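Local coordinates for protein LAE5 (Uncultured bacterium, PDB 5JD3) that probably hydrolyses ester bonds as a GDSL-family (SGNH-type) lipase/acylhydrolase with an alpha/beta architecture, at residues W117-L122 with D174-L179; P158-P163 with D167-R172; D199-H204 with A208-D213. All blocks are in the same frame, centred on the assembly; numbering follows the deposited sequence.

Contact 1: W117-L122 with D174-L179; sequences WRQFDL and DVYGDL
Gln119 and Tyr176 are the touching pair between 117-122 and 174-179, one of several links between helix 113-121 and helix 168-187, which follow neighbouring strands of the parallel sheet in this GDSL-family alpha/beta fold. The contact is one polar bond: Gln119 NE2 donates to Tyr176 OH at 2.8 Å, bent to 145° at the hydrogen. The two side chains come from opposite directions. The hydroxyl lies close to the amide plane, while that plane and the phenol ring stand 60° apart. Gln119 spans the gap because its chain is extended beyond CG (chi2 178°). Both ends have further partners: Tyr176 OH is also bonded to Val130 O, its strongest polar partner, and Gln119 NE2 to Asp115 O. Gln119 OE1 accepts from Arg172 NH2, so both ends of the amide are held and its rotation is probably fixed.

Charge pairing stays within 117-122. Arg118 grips the Asp121 carboxylate side-on, NE and NH1 each meeting a different oxygen on its syn lone pair, nearly in the guanidinium plane; the NH1 to OD2 bond is the shorter. Above one face of the Trp117 indole, offset toward its rim, this pair places Arg118 NH1 3.3 Å from the ring plane.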
loop_
_atom_site.group_PDB
_atom_site.type_symbol
_atom_site.label_atom_id
_atom_site.label_comp_id
_atom_site.label_asym_id
_atom_site.label_seq_id
_atom_site.Cartn_x
_atom_site.Cartn_y
_atom_site.Cartn_z
ATOM N N TRP A 117 13.448 5.542 0.091
ATOM C CA TRP A 117 13.634 6.917 0.547
ATOM C C TRP A 117 14.880 7.113 1.410
ATOM O O TRP A 117 15.564 8.130 1.294
ATOM C CB TRP A 117 12.400 7.382 1.323
ATOM C CG TRP A 117 12.163 8.858 1.249
ATOM C CD1 TRP A 117 12.991 9.795 0.703
ATOM C CD2 TRP A 117 11.015 9.567 1.729
ATOM N NE1 TRP A 117 12.432 11.044 0.815
ATOM C CE2 TRP A 117 11.219 10.932 1.442
ATOM C CE3 TRP A 117 9.839 9.182 2.376
ATOM C CZ2 TRP A 117 10.288 11.912 1.780
ATOM C CZ3 TRP A 117 8.916 10.157 2.711
ATOM C CH2 TRP A 117 9.146 11.506 2.412
ATOM N N ARG A 118 15.173 6.142 2.271
ATOM C CA ARG A 118 16.293 6.260 3.201
ATOM C C ARG A 118 17.640 6.285 2.487
ATOM O O ARG A 118 18.623 6.809 3.016
ATOM C CB ARG A 118 16.265 5.120 4.220
ATOM C CG ARG A 118 15.042 5.113 5.129
ATOM C CD ARG A 118 14.992 6.329 6.049
ATOM N NE ARG A 118 14.359 7.485 5.417
ATOM C CZ ARG A 118 13.046 7.694 5.385
ATOM N NH1 ARG A 118 12.559 8.773 4.789
ATOM N NH2 ARG A 118 12.221 6.823 5.949
ATOM N N GLN A 119 17.683 5.727 1.283
ATOM C CA GLN A 119 18.912 5.705 0.501
ATOM C C GLN A 119 19.243 7.088 -0.053
ATOM O O GLN A 119 20.325 7.300 -0.598
ATOM C CB GLN A 119 18.800 4.695 -0.645
ATOM C CG GLN A 119 18.429 3.290 -0.201
ATOM C CD GLN A 119 18.288 2.329 -1.364
ATOM O OE1 GLN A 119 19.078 2.357 -2.309
ATOM N NE2 GLN A 119 17.275 1.470 -1.303
ATOM N N PHE A 120 18.314 8.029 0.096
ATOM C CA PHE A 120 18.494 9.362 -0.472
ATOM C C PHE A 120 18.493 10.490 0.565
ATOM O O PHE A 120 19.215 11.474 0.401
ATOM C CB PHE A 120 17.421 9.624 -1.530
ATOM C CG PHE A 120 17.549 8.750 -2.747
ATOM C CD1 PHE A 120 18.439 9.076 -3.757
ATOM C CD2 PHE A 120 16.788 7.600 -2.877
ATOM C CE1 PHE A 120 18.565 8.274 -4.876
ATOM C CE2 PHE A 120 16.909 6.794 -3.995
ATOM C CZ PHE A 120 17.800 7.131 -4.995
ATOM N N ASP A 121 17.695 10.366 1.622
ATOM C CA ASP A 121 17.707 11.394 2.664
ATOM C C ASP A 121 18.675 11.025 3.789
ATOM O O ASP A 121 19.049 11.872 4.598
ATOM C CB ASP A 121 16.298 11.645 3.222
ATOM C CG ASP A 121 15.608 10.381 3.702
ATOM O OD1 ASP A 121 16.290 9.367 3.951
ATOM O OD2 ASP A 121 14.366 10.411 3.842
ATOM N N LEU A 122 19.077 9.758 3.827
ATOM C CA LEU A 122 20.116 9.301 4.745
ATOM C C LEU A 122 21.141 8.440 4.009
ATOM O O LEU A 122 21.278 7.251 4.299
ATOM C CB LEU A 122 19.507 8.509 5.904
ATOM C CG LEU A 122 18.564 9.244 6.858
ATOM C CD1 LEU A 122 17.998 8.275 7.883
ATOM C CD2 LEU A 122 19.276 10.397 7.547
ATOM N N ASP A 174 11.219 3.100 -9.293
ATOM C CA ASP A 174 10.767 2.269 -10.404
ATOM C C ASP A 174 11.384 0.877 -10.334
ATOM O O ASP A 174 10.768 -0.105 -10.750
ATOM C CB ASP A 174 11.107 2.924 -11.745
ATOM C CG ASP A 174 10.283 4.167 -12.012
ATOM O OD1 ASP A 174 9.175 4.281 -11.448
ATOM O OD2 ASP A 174 10.742 5.030 -12.790
ATOM N N VAL A 175 12.604 0.799 -9.812
ATOM C CA VAL A 175 13.286 -0.478 -9.642
ATOM C C VAL A 175 12.518 -1.372 -8.677
ATOM O O VAL A 175 12.263 -2.542 -8.963
ATOM C CB VAL A 175 14.727 -0.289 -9.124
ATOM C CG1 VAL A 175 15.340 -1.627 -8.739
ATOM C CG2 VAL A 175 15.579 0.420 -10.165
ATOM N N TYR A 176 12.138 -0.802 -7.539
ATOM C CA TYR A 176 11.449 -1.547 -6.492
ATOM C C TYR A 176 10.015 -1.886 -6.885
ATOM O O TYR A 176 9.469 -2.900 -6.453
ATOM C CB TYR A 176 11.469 -0.757 -5.182
ATOM C CG TYR A 176 12.801 -0.805 -4.468
ATOM C CD1 TYR A 176 13.949 -0.294 -5.059
ATOM C CD2 TYR A 176 12.909 -1.357 -3.198
ATOM C CE1 TYR A 176 15.169 -0.337 -4.409
ATOM C CE2 TYR A 176 14.124 -1.404 -2.541
ATOM C CZ TYR A 176 15.250 -0.892 -3.150
ATOM O OH TYR A 176 16.460 -0.938 -2.497
ATOM N N GLY A 177 9.410 -1.032 -7.704
ATOM C CA GLY A 177 8.070 -1.280 -8.201
ATOM C C GLY A 177 8.039 -2.472 -9.139
ATOM O O GLY A 177 7.162 -3.330 -9.039
ATOM N N ASP A 178 9.004 -2.521 -10.052
ATOM C CA ASP A 178 9.133 -3.629 -10.993
ATOM C C ASP A 178 9.398 -4.940 -10.267
ATOM O O ASP A 178 8.962 -6.006 -10.704
ATOM C CB ASP A 178 10.258 -3.357 -11.996
ATOM C CG ASP A 178 9.821 -2.463 -13.139
ATOM O OD1 ASP A 178 8.813 -1.742 -12.983
ATOM O OD2 ASP A 178 10.486 -2.481 -14.196
ATOM N N LEU A 179 10.098 -4.831 -9.157
ATOM C CA LEU A 179 10.449 -5.951 -8.317
ATOM C C LEU A 179 9.237 -6.503 -7.623
ATOM O O LEU A 179 9.095 -7.646 -7.444
ATOM C CB LEU A 179 11.446 -5.508 -7.296
ATOM C CG LEU A 179 12.804 -6.161 -7.156
ATOM C CD1 LEU A 179 13.297 -6.678 -8.482
ATOM C CD2 LEU A 179 13.774 -5.150 -6.582
#

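Contact 2: P158-P163 with D167-R172; sequences PYFIEP and DAMRAR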
loop_
_atom_site.group_PDB
_atom_site.type_symbol
_atom_site.label_atom_id
_atom_site.label_comp_id
_atom_site.label_asym_id
_atom_site.label_seq_id
_atom_site.Cartn_x
_atom_site.Cartn_y
_atom_site.Cartn_z
ATOM N N PRO A 158 5.019 0.726 -4.581
ATOM C CA PRO A 158 5.488 1.977 -3.985
ATOM C C PRO A 158 5.533 3.061 -5.052
ATOM O O PRO A 158 5.625 2.737 -6.236
ATOM C CB PRO A 158 6.889 1.628 -3.479
ATOM C CG PRO A 158 7.324 0.492 -4.349
ATOM C CD PRO A 158 6.076 -0.300 -4.615
ATOM N N TYR A 159 5.461 4.322 -4.651
ATOM C CA TYR A 159 5.432 5.396 -5.630
ATOM C C TYR A 159 6.316 6.566 -5.233
ATOM O O TYR A 159 6.736 6.694 -4.083
ATOM C CB TYR A 159 3.995 5.890 -5.838
ATOM C CG TYR A 159 3.412 6.598 -4.636
ATOM C CD1 TYR A 159 3.563 7.971 -4.470
ATOM C CD2 TYR A 159 2.715 5.897 -3.665
ATOM C CE1 TYR A 159 3.038 8.618 -3.370
ATOM C CE2 TYR A 159 2.183 6.541 -2.567
ATOM C CZ TYR A 159 2.348 7.898 -2.421
ATOM O OH TYR A 159 1.818 8.534 -1.324
ATOM N N PHE A 160 6.589 7.417 -6.214
ATOM C CA PHE A 160 7.239 8.694 -5.987
ATOM C C PHE A 160 6.521 9.715 -6.856
ATOM O O PHE A 160 6.482 9.576 -8.077
ATOM C CB PHE A 160 8.730 8.621 -6.322
ATOM C CG PHE A 160 9.516 9.822 -5.876
ATOM C CD1 PHE A 160 9.269 10.411 -4.646
ATOM C CD2 PHE A 160 10.515 10.347 -6.677
ATOM C CE1 PHE A 160 9.995 11.512 -4.231
ATOM C CE2 PHE A 160 11.246 11.448 -6.267
ATOM C CZ PHE A 160 10.984 12.030 -5.042
ATOM N N ILE A 161 5.923 10.724 -6.231
ATOM C CA ILE A 161 5.163 11.715 -6.982
ATOM C C ILE A 161 6.125 12.647 -7.714
ATOM O O ILE A 161 6.298 13.810 -7.349
ATOM C CB ILE A 161 4.215 12.519 -6.071
ATOM C CG1 ILE A 161 3.408 11.568 -5.187
ATOM C CG2 ILE A 161 3.264 13.372 -6.900
ATOM C CD1 ILE A 161 2.427 12.263 -4.268
ATOM N N GLU A 162 6.758 12.106 -8.751
ATOM C CA GLU A 162 7.736 12.839 -9.542
ATOM C C GLU A 162 7.730 12.327 -10.978
ATOM O O GLU A 162 8.097 11.180 -11.232
ATOM C CB GLU A 162 9.133 12.704 -8.934
ATOM C CG GLU A 162 10.230 13.368 -9.747
ATOM C CD GLU A 162 9.983 14.850 -9.953
ATOM O OE1 GLU A 162 9.747 15.559 -8.952
ATOM O OE2 GLU A 162 10.020 15.305 -11.115
ATOM N N PRO A 163 7.302 13.177 -11.923
ATOM C CA PRO A 163 7.199 12.792 -13.335
ATOM C C PRO A 163 8.555 12.580 -14.011
ATOM O O PRO A 163 8.627 11.848 -14.996
ATOM C CB PRO A 163 6.456 13.975 -13.967
ATOM C CG PRO A 163 6.737 15.124 -13.066
ATOM C CD PRO A 163 6.817 14.547 -11.685
ATOM N N ASP A 167 15.053 11.031 -12.610
ATOM C CA ASP A 167 15.381 11.453 -11.255
ATOM C C ASP A 167 15.864 10.234 -10.479
ATOM O O ASP A 167 15.241 9.172 -10.540
ATOM C CB ASP A 167 14.173 12.093 -10.566
ATOM C CG ASP A 167 14.453 12.467 -9.120
ATOM O OD1 ASP A 167 14.850 13.624 -8.868
ATOM O OD2 ASP A 167 14.270 11.605 -8.234
ATOM N N ALA A 168 16.971 10.394 -9.760
ATOM C CA ALA A 168 17.635 9.282 -9.082
ATOM C C ALA A 168 16.695 8.476 -8.189
ATOM O O ALA A 168 16.767 7.248 -8.155
ATOM C CB ALA A 168 18.810 9.798 -8.265
ATOM N N MET A 169 15.809 9.164 -7.477
ATOM C CA MET A 169 14.889 8.491 -6.567
ATOM C C MET A 169 13.681 7.904 -7.300
ATOM O O MET A 169 13.205 6.825 -6.950
ATOM C CB MET A 169 14.423 9.451 -5.470
ATOM C CG MET A 169 13.371 8.855 -4.549
ATOM S SD MET A 169 13.287 9.635 -2.928
ATOM C CE MET A 169 11.731 8.972 -2.338
ATOM N N ARG A 170 13.189 8.612 -8.311
ATOM C CA ARG A 170 12.077 8.111 -9.113
ATOM C C ARG A 170 12.489 6.853 -9.871
ATOM O O ARG A 170 11.744 5.874 -9.918
ATOM C CB ARG A 170 11.582 9.179 -10.092
ATOM C CG ARG A 170 10.581 8.659 -11.118
ATOM C CD ARG A 170 9.338 8.084 -10.450
ATOM N NE ARG A 170 8.603 7.183 -11.335
ATOM C CZ ARG A 170 7.574 7.547 -12.094
ATOM N NH1 ARG A 170 6.970 6.652 -12.864
ATOM N NH2 ARG A 170 7.145 8.803 -12.085
ATOM N N ALA A 171 13.680 6.888 -10.460
ATOM C CA ALA A 171 14.209 5.740 -11.188
ATOM C C ALA A 171 14.465 4.574 -10.244
ATOM O O ALA A 171 14.261 3.415 -10.606
ATOM C CB ALA A 171 15.484 6.118 -11.922
ATOM N N ARG A 172 14.912 4.890 -9.032
ATOM C CA ARG A 172 15.141 3.881 -8.005
ATOM C C ARG A 172 13.816 3.305 -7.523
ATOM O O ARG A 172 13.701 2.105 -7.275
ATOM C CB ARG A 172 15.916 4.477 -6.827
ATOM C CG ARG A 172 16.353 3.469 -5.774
ATOM C CD ARG A 172 17.466 2.573 -6.291
ATOM N NE ARG A 172 18.152 1.872 -5.210
ATOM C CZ ARG A 172 19.144 1.007 -5.392
ATOM N NH1 ARG A 172 19.571 0.732 -6.618
ATOM N NH2 ARG A 172 19.711 0.417 -4.349
#
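Phe160 turns its ring onto Asp167, Met169 and Arg170 in the first turn of helix 168-187. Its CB points toward the helix, and CG stands anti to the backbone N (chi1 -169°). On the ring's near side CD2 lies 3.6 Å from Arg170 N, with Arg170 CB at the ring edge in its plane. Next along, CE2 meets Asp167 OD2 at 3.6 Å, again at the edge. CE1, on the other side of the ring, has Met169 CE at 3.6 Å. CZ, the tip, lies 3.9 Å from Met169 SD. Crossing Phe160 at about a right angle, Met169 lies over one face: its CG makes a CH-pi contact 3.9 Å from the ring centroid, and its SD a Met-aromatic contact at 4.2 Å.

The ring thus packs against an N-cap, where Asp167 OD2 accepts from both Met169 N and Arg170 N, the latter on its anti lone pair. The loop follows strand 152-156 of the parallel beta-sheet in this SGNH-type alpha/beta fold. An alanine at Phe160 would probably strip the Met169 CG and SD of the ring face they lie over and open a gap beside the cap.

Farther along the loop, Glu162 O receives NH2 of Arg170, bent at chi2 (60°), at 2.7 Å from above the carbonyl plane. Arg170 NE and NH1 form salt bridges with Asp174 and Asp199, while the Glu162 carboxylate pairs with Arg214.

Contact 3: D199-H204 with A208-D213; sequences DRYLQH and AQLAWD
Tyr201 and Gln209 both set CG anti to the backbone N (chi1 -172° and -169°), and Gln209 then bends at chi2 (-91°), which brings its amide to the phenol hydroxyl. Tyr201 ends helix 194-201, and Gln209 lies in the following loop that leads to helix 219-232; this loop carries Asp213, the aspartate of a probable Ser-His-Asp triad, as in other GDSL hydrolases.

Tyr201 OH donates to Gln209 OE1 at 2.7 Å. OE1 sits at the edge of the ring, near its plane, and the ring and amide planes are 27° apart. The hydroxyl approaches OE1 well to the side, with a C=O...donor angle of 105° and a tilt of 24° from the carbonyl plane. Gln209 OE1 also comes within 3.2 Å of Tyr201 CE2, so the amide oxygen lies alongside the ring rim as well as at its hydroxyl.

Leu210 supplies the apolar half, its CB pointing toward 199-204. Its branches meet the ring obliquely, with CD1 near Tyr201 CD2 and CD2 near Tyr201 CE2 and OH. Val224 of helix 219-232 also touches Tyr201, and Ala220 of the same helix touches Leu210, so the pair lies against that helix. At the fork of the leucine, Leu210 CG is 3.5 Å from Tyr201 CE2.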
loop_
_atom_site.group_PDB
_atom_site.type_symbol
_atom_site.label_atom_id
_atom_site.label_comp_id
_atom_site.label_asym_id
_atom_site.label_seq_id
_atom_site.Cartn_x
_atom_site.Cartn_y
_atom_site.Cartn_z
ATOM N N ASP A 199 1.034 8.976 -12.258
ATOM C CA ASP A 199 1.579 9.436 -13.534
ATOM C C ASP A 199 0.492 10.010 -14.436
ATOM O O ASP A 199 0.736 10.950 -15.193
ATOM C CB ASP A 199 2.305 8.297 -14.255
ATOM C CG ASP A 199 3.614 7.925 -13.587
ATOM O OD1 ASP A 199 4.023 8.632 -12.641
ATOM O OD2 ASP A 199 4.240 6.933 -14.015
ATOM N N ARG A 200 -0.706 9.440 -14.356
ATOM C CA ARG A 200 -1.840 9.944 -15.121
ATOM C C ARG A 200 -2.316 11.280 -14.562
ATOM O O ARG A 200 -2.627 12.205 -15.313
ATOM C CB ARG A 200 -2.983 8.929 -15.123
ATOM C CG ARG A 200 -2.929 7.942 -16.278
ATOM C CD ARG A 200 -3.914 6.802 -16.081
ATOM N NE ARG A 200 -3.343 5.723 -15.280
ATOM C CZ ARG A 200 -4.027 5.002 -14.400
ATOM N NH1 ARG A 200 -3.424 4.038 -13.717
ATOM N NH2 ARG A 200 -5.315 5.245 -14.200
ATOM N N TYR A 201 -2.366 11.373 -13.237
ATOM C CA TYR A 201 -2.759 12.604 -12.564
ATOM C C TYR A 201 -1.788 13.737 -12.883
ATOM O O TYR A 201 -2.201 14.871 -13.125
ATOM C CB TYR A 201 -2.830 12.387 -11.050
ATOM C CG TYR A 201 -3.421 13.550 -10.281
ATOM C CD1 TYR A 201 -4.764 13.565 -9.932
ATOM C CD2 TYR A 201 -2.633 14.632 -9.900
ATOM C CE1 TYR A 201 -5.308 14.625 -9.227
ATOM C CE2 TYR A 201 -3.170 15.695 -9.200
ATOM C CZ TYR A 201 -4.506 15.685 -8.864
ATOM O OH TYR A 201 -5.040 16.742 -8.163
ATOM N N LEU A 202 -0.497 13.416 -12.891
ATOM C CA LEU A 202 0.551 14.419 -13.071
ATOM C C LEU A 202 0.605 14.992 -14.486
ATOM O O LEU A 202 1.427 15.860 -14.777
ATOM C CB LEU A 202 1.912 13.825 -12.702
ATOM C CG LEU A 202 2.118 13.532 -11.216
ATOM C CD1 LEU A 202 3.412 12.766 -10.984
ATOM C CD2 LEU A 202 2.101 14.826 -10.412
ATOM N N GLN A 203 -0.269 14.509 -15.363
ATOM C CA GLN A 203 -0.393 15.079 -16.699
ATOM C C GLN A 203 -1.146 16.404 -16.638
ATOM O O GLN A 203 -1.180 17.153 -17.614
ATOM C CB GLN A 203 -1.113 14.112 -17.643
ATOM C CG GLN A 203 -0.395 12.791 -17.867
ATOM C CD GLN A 203 -1.159 11.867 -18.798
ATOM O OE1 GLN A 203 -2.047 12.301 -19.532
ATOM N NE2 GLN A 203 -0.816 10.584 -18.771
ATOM N N HIS A 204 -1.744 16.688 -15.486
ATOM C CA HIS A 204 -2.609 17.853 -15.341
ATOM C C HIS A 204 -2.134 18.820 -14.258
ATOM O O HIS A 204 -2.511 19.992 -14.261
ATOM C CB HIS A 204 -4.041 17.405 -15.040
ATOM C CG HIS A 204 -4.587 16.430 -16.037
ATOM N ND1 HIS A 204 -4.498 15.065 -15.868
ATOM C CD2 HIS A 204 -5.222 16.622 -17.217
ATOM C CE1 HIS A 204 -5.057 14.458 -16.899
ATOM N NE2 HIS A 204 -5.504 15.380 -17.733
ATOM N N ALA A 208 3.558 19.478 -6.562
ATOM C CA ALA A 208 3.297 20.379 -5.444
ATOM C C ALA A 208 1.806 20.490 -5.141
ATOM O O ALA A 208 1.411 20.738 -4.001
ATOM C CB ALA A 208 3.880 21.755 -5.730
ATOM N N GLN A 209 0.980 20.300 -6.165
ATOM C CA GLN A 209 -0.468 20.362 -6.007
ATOM C C GLN A 209 -0.972 19.194 -5.159
ATOM O O GLN A 209 -2.035 19.275 -4.542
ATOM C CB GLN A 209 -1.151 20.372 -7.379
ATOM C CG GLN A 209 -2.638 20.696 -7.350
ATOM C CD GLN A 209 -3.507 19.460 -7.233
ATOM O OE1 GLN A 209 -3.020 18.332 -7.316
ATOM N NE2 GLN A 209 -4.804 19.666 -7.034
ATOM N N LEU A 210 -0.197 18.113 -5.126
ATOM C CA LEU A 210 -0.556 16.932 -4.345
ATOM C C LEU A 210 0.247 16.813 -3.055
ATOM O O LEU A 210 -0.320 16.634 -1.978
ATOM C CB LEU A 210 -0.361 15.660 -5.173
ATOM C CG LEU A 210 -1.435 15.308 -6.200
ATOM C CD1 LEU A 210 -1.172 13.925 -6.771
ATOM C CD2 LEU A 210 -2.822 15.382 -5.582
ATOM N N ALA A 211 1.569 16.905 -3.169
ATOM C CA ALA A 211 2.444 16.681 -2.025
ATOM C C ALA A 211 3.732 17.488 -2.121
ATOM O O ALA A 211 4.473 17.379 -3.098
ATOM C CB ALA A 211 2.764 15.202 -1.896
ATOM N N TRP A 212 3.995 18.294 -1.096
ATOM C CA TRP A 212 5.224 19.075 -1.028
ATOM C C TRP A 212 6.458 18.175 -1.050
ATOM O O TRP A 212 7.453 18.497 -1.696
ATOM C CB TRP A 212 5.239 19.952 0.227
ATOM C CG TRP A 212 4.516 21.260 0.072
ATOM C CD1 TRP A 212 3.765 21.663 -0.995
ATOM C CD2 TRP A 212 4.485 22.340 1.014
ATOM N NE1 TRP A 212 3.266 22.924 -0.773
ATOM C CE2 TRP A 212 3.692 23.361 0.453
ATOM C CE3 TRP A 212 5.049 22.540 2.279
ATOM C CZ2 TRP A 212 3.451 24.567 1.113
ATOM C CZ3 TRP A 212 4.808 23.736 2.931
ATOM C CH2 TRP A 212 4.016 24.734 2.347
ATOM N N ASP A 213 6.385 17.045 -0.352
ATOM C CA ASP A 213 7.517 16.124 -0.287
ATOM C C ASP A 213 7.397 14.985 -1.297
ATOM O O ASP A 213 8.176 14.032 -1.260
ATOM C CB ASP A 213 7.670 15.554 1.131
ATOM C CG ASP A 213 6.431 14.810 1.618
ATOM O OD1 ASP A 213 5.580 14.416 0.793
ATOM O OD2 ASP A 213 6.315 14.607 2.844
#

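How the contacts relate
From the N terminus, helix 113-121 comes first; its end opens the loop that contact 1 closes 52 residues later on helix 168-187. Strand 152-156 lies inside that loop, and so does contact 2, which folds the loop after the strand back onto the start of the same helix. Contact 3 follows in series, closing a short turn between the end of helix 194-201 and the loop before helix 219-232. Contacts 1 and 2 meet where Trp117 and Phe120 pack on Met169 and Ala168. Contacts 2 and 3 are joined by the Arg170-Asp199 salt bridge and by Ile161 and Pro163, which touch Ala211 and Leu202.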